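Local structure of tRNA (Adenine(22)-N(1))-methyltransferase (6QE6) at residues E159-E164 / N199-S204. The protein probably methylates N1 of adenine 22 in tRNA, and binds the cofactor product S-adenosyl-L-homocysteine. Numbering follows the deposited sequence.
Sequences ESFIYE and NSLYIS
F161 turns one face of its ring to Y202. CD1 of Y202 sits over the centre of that ring, 3.5 Å above its plane. Its closest carbon there is F161 CG, 3.6 Å from Y202 CD1. The pair is edge-to-face, with the edge of Y202 directed at F161. The stack is tilted: the ring planes meet at 50° and the centroids lie 4.8 Å apart. F161 also reaches the helix backbone, with CD2 3.8 Å from Y202 CA. L201 comes in at the edge of the F161 ring, near its plane, with CG 4.0 Å from F161 CD2. The CD2 methyl of L201 lies 3.6 Å from the backbone O of F161. The same methyl brushes CB of Y163, whose ring then leads away from the helix. F161 extends from the strand with CG anti to the backbone N (chi1 -176°), and this carries its ring across to the helix. No hydrogen bond joins the two segments.

Strand 155-163 is an outermost strand of the mixed sheet, whose order 3-2-1-4-5-7-6 is that of the Rossmann-like class I methyltransferases. It runs antiparallel to strand 168-175, and its backbone pairs there through S160 with L171 and I162 with Y169. The contact joins this sheet margin to the first turn of helix 200-217. The axes of 159-163 and 200-204 cross at 73°.

N199 is the N-cap of that helix. Its OD1 accepts from Y202 N at 2.9 Å, a nearly straight bond that approaches from above the carbonyl plane. This cap ties down the backbone that carries the Y202 ring. At the other end of that side chain, Y202 OH makes a hydrogen bond with F190 O. The rings of Y168, W170 and Y205 also meet F161, and that of F196 meets Y202.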
ATOM      1  N   GLU A 159       4.543   3.442  -7.979  1.00 28.17           N
ATOM      2  CA  GLU A 159       5.032   2.378  -7.130  1.00 27.05           C
ATOM      3  C   GLU A 159       6.440   2.727  -6.718  1.00 27.62           C
ATOM      4  O   GLU A 159       7.146   3.456  -7.423  1.00 23.47           O
ATOM      5  CB  GLU A 159       5.061   1.020  -7.816  1.00 25.70           C
ATOM      6  CG  GLU A 159       3.750   0.534  -8.324  1.00 27.24           C
ATOM      7  CD  GLU A 159       3.849  -0.916  -8.792  1.00 37.92           C
ATOM      8  OE1 GLU A 159       3.727  -1.173 -10.020  1.00 35.63           O
ATOM      9  OE2 GLU A 159       4.062  -1.791  -7.917  1.00 37.84           O
ATOM     10  N   SER A 160       6.838   2.186  -5.565  1.00 29.84           N
ATOM     11  CA  SER A 160       8.225   2.251  -5.126  1.00 29.35           C
ATOM     12  C   SER A 160       8.455   1.197  -4.049  1.00 28.71           C
ATOM     13  O   SER A 160       7.515   0.591  -3.519  1.00 28.72           O
ATOM     14  CB  SER A 160       8.579   3.645  -4.629  1.00 27.99           C
ATOM     15  OG  SER A 160       8.510   3.657  -3.237  1.00 34.13           O
ATOM     16  N   PHE A 161       9.729   0.981  -3.733  1.00 26.19           N
ATOM     17  CA  PHE A 161      10.145  -0.121  -2.874  1.00 27.53           C
ATOM     18  C   PHE A 161      11.022   0.449  -1.774  1.00 28.20           C
ATOM     19  O   PHE A 161      12.021   1.116  -2.065  1.00 31.05           O
ATOM     20  CB  PHE A 161      10.891  -1.197  -3.680  1.00 26.14           C
ATOM     21  CG  PHE A 161      11.269  -2.417  -2.875  1.00 29.13           C
ATOM     22  CD1 PHE A 161      10.291  -3.292  -2.400  1.00 31.15           C
ATOM     23  CD2 PHE A 161      12.610  -2.696  -2.593  1.00 30.31           C
ATOM     24  CE1 PHE A 161      10.635  -4.418  -1.658  1.00 27.74           C
ATOM     25  CE2 PHE A 161      12.969  -3.826  -1.864  1.00 29.56           C
ATOM     26  CZ  PHE A 161      11.983  -4.685  -1.394  1.00 32.95           C
ATOM     27  N   ILE A 162      10.653   0.181  -0.520  1.00 29.03           N
ATOM     28  CA  ILE A 162      11.184   0.892   0.641  1.00 30.91           C
ATOM     29  C   ILE A 162      11.775  -0.100   1.642  1.00 34.66           C
ATOM     30  O   ILE A 162      11.160  -1.129   1.958  1.00 27.18           O
ATOM     31  CB  ILE A 162      10.090   1.739   1.316  1.00 29.06           C
ATOM     32  CG1 ILE A 162       9.559   2.805   0.351  1.00 26.89           C
ATOM     33  CG2 ILE A 162      10.591   2.346   2.620  1.00 30.19           C
ATOM     34  CD1 ILE A 162       8.283   3.442   0.825  1.00 28.12           C
ATOM     35  N   TYR A 163      12.959   0.219   2.154  1.00 33.44           N
ATOM     36  CA  TYR A 163      13.542  -0.498   3.277  1.00 35.58           C
ATOM     37  C   TYR A 163      13.484   0.388   4.516  1.00 34.23           C
ATOM     38  O   TYR A 163      13.991   1.513   4.492  1.00 34.31           O
ATOM     39  CB  TYR A 163      14.992  -0.902   2.989  1.00 32.78           C
ATOM     40  CG  TYR A 163      15.693  -1.339   4.248  1.00 39.37           C
ATOM     41  CD1 TYR A 163      15.558  -2.640   4.723  1.00 37.94           C
ATOM     42  CD2 TYR A 163      16.451  -0.432   5.000  1.00 40.61           C
ATOM     43  CE1 TYR A 163      16.177  -3.038   5.899  1.00 46.31           C
ATOM     44  CE2 TYR A 163      17.066  -0.818   6.185  1.00 47.24           C
ATOM     45  CZ  TYR A 163      16.933  -2.120   6.631  1.00 51.44           C
ATOM     46  OH  TYR A 163      17.553  -2.498   7.807  1.00 53.60           O
ATOM     47  N   GLU A 164      12.885  -0.111   5.598  1.00 34.42           N
ATOM     48  CA  GLU A 164      12.951   0.606   6.867  1.00 35.60           C
ATOM     49  C   GLU A 164      12.852  -0.372   8.030  1.00 37.75           C
ATOM     50  O   GLU A 164      12.035  -1.294   8.007  1.00 38.14           O
ATOM     51  CB  GLU A 164      11.848   1.670   6.982  1.00 38.55           C
ATOM     52  CG  GLU A 164      11.843   2.405   8.329  1.00 41.95           C
ATOM     53  CD  GLU A 164      10.915   3.626   8.357  1.00 49.00           C
ATOM     54  OE1 GLU A 164       9.919   3.651   7.594  1.00 46.11           O
ATOM     55  OE2 GLU A 164      11.187   4.566   9.148  1.00 51.69           O
ATOM     56  N   ASN A 199      16.711   0.023 -10.406  1.00 32.74           N
ATOM     57  CA  ASN A 199      16.517   0.161  -8.959  1.00 39.56           C
ATOM     58  C   ASN A 199      17.372  -0.882  -8.241  1.00 38.86           C
ATOM     59  O   ASN A 199      16.962  -2.038  -8.085  1.00 37.35           O
ATOM     60  CB  ASN A 199      15.042   0.024  -8.604  1.00 33.21           C
ATOM     61  CG  ASN A 199      14.755   0.337  -7.153  1.00 34.89           C
ATOM     62  OD1 ASN A 199      15.454  -0.136  -6.254  1.00 38.43           O
ATOM     63  ND2 ASN A 199      13.704   1.117  -6.908  1.00 33.62           N
ATOM     64  N   SER A 200      18.553  -0.465  -7.770  1.00 36.87           N
ATOM     65  CA  SER A 200      19.485  -1.417  -7.166  1.00 38.12           C
ATOM     66  C   SER A 200      18.962  -1.990  -5.853  1.00 35.37           C
ATOM     67  O   SER A 200      19.265  -3.141  -5.521  1.00 39.82           O
ATOM     68  CB  SER A 200      20.857  -0.768  -6.952  1.00 40.75           C
ATOM     69  OG  SER A 200      20.736   0.613  -6.632  1.00 47.50           O
ATOM     70  N   LEU A 201      18.181  -1.225  -5.091  1.00 37.31           N
ATOM     71  CA  LEU A 201      17.603  -1.782  -3.870  1.00 37.32           C
ATOM     72  C   LEU A 201      16.692  -2.967  -4.193  1.00 35.90           C
ATOM     73  O   LEU A 201      16.855  -4.065  -3.640  1.00 31.20           O
ATOM     74  CB  LEU A 201      16.846  -0.696  -3.095  1.00 26.87           C
ATOM     75  CG  LEU A 201      16.209  -1.104  -1.755  1.00 30.59           C
ATOM     76  CD1 LEU A 201      17.271  -1.468  -0.713  1.00 22.85           C
ATOM     77  CD2 LEU A 201      15.291  -0.017  -1.205  1.00 32.32           C
ATOM     78  N   TYR A 202      15.750  -2.771  -5.126  1.00 31.63           N
ATOM     79  CA  TYR A 202      14.774  -3.813  -5.451  1.00 32.85           C
ATOM     80  C   TYR A 202      15.426  -4.989  -6.171  1.00 29.80           C
ATOM     81  O   TYR A 202      15.067  -6.152  -5.937  1.00 28.26           O
ATOM     82  CB  TYR A 202      13.639  -3.216  -6.299  1.00 28.33           C
ATOM     83  CG  TYR A 202      12.452  -4.113  -6.515  1.00 27.12           C
ATOM     84  CD1 TYR A 202      11.928  -4.865  -5.478  1.00 24.88           C
ATOM     85  CD2 TYR A 202      11.837  -4.202  -7.764  1.00 32.73           C
ATOM     86  CE1 TYR A 202      10.837  -5.697  -5.676  1.00 30.94           C
ATOM     87  CE2 TYR A 202      10.730  -5.033  -7.972  1.00 29.81           C
ATOM     88  CZ  TYR A 202      10.239  -5.778  -6.922  1.00 30.47           C
ATOM     89  OH  TYR A 202       9.152  -6.606  -7.105  1.00 32.42           O
ATOM     90  N   ILE A 203      16.371  -4.712  -7.068  1.00 29.45           N
ATOM     91  CA  ILE A 203      17.071  -5.806  -7.726  1.00 35.22           C
ATOM     92  C   ILE A 203      17.820  -6.639  -6.695  1.00 33.08           C
ATOM     93  O   ILE A 203      17.788  -7.876  -6.729  1.00 29.92           O
ATOM     94  CB  ILE A 203      18.004  -5.266  -8.828  1.00 38.29           C
ATOM     95  CG1 ILE A 203      17.169  -4.664  -9.963  1.00 33.97           C
ATOM     96  CG2 ILE A 203      18.883  -6.372  -9.361  1.00 29.46           C
ATOM     97  CD1 ILE A 203      17.979  -3.846 -10.944  1.00 34.37           C
ATOM     98  N   SER A 204      18.466  -5.973  -5.737  1.00 35.86           N
ATOM     99  CA  SER A 204      19.176  -6.683  -4.680  1.00 34.09           C
ATOM    100  C   SER A 204      18.234  -7.603  -3.911  1.00 32.07           C
ATOM    101  O   SER A 204      18.536  -8.785  -3.688  1.00 29.07           O
ATOM    102  CB  SER A 204      19.831  -5.674  -3.751  1.00 29.52           C
ATOM    103  OG  SER A 204      20.550  -6.361  -2.768  1.00 43.37           O
TER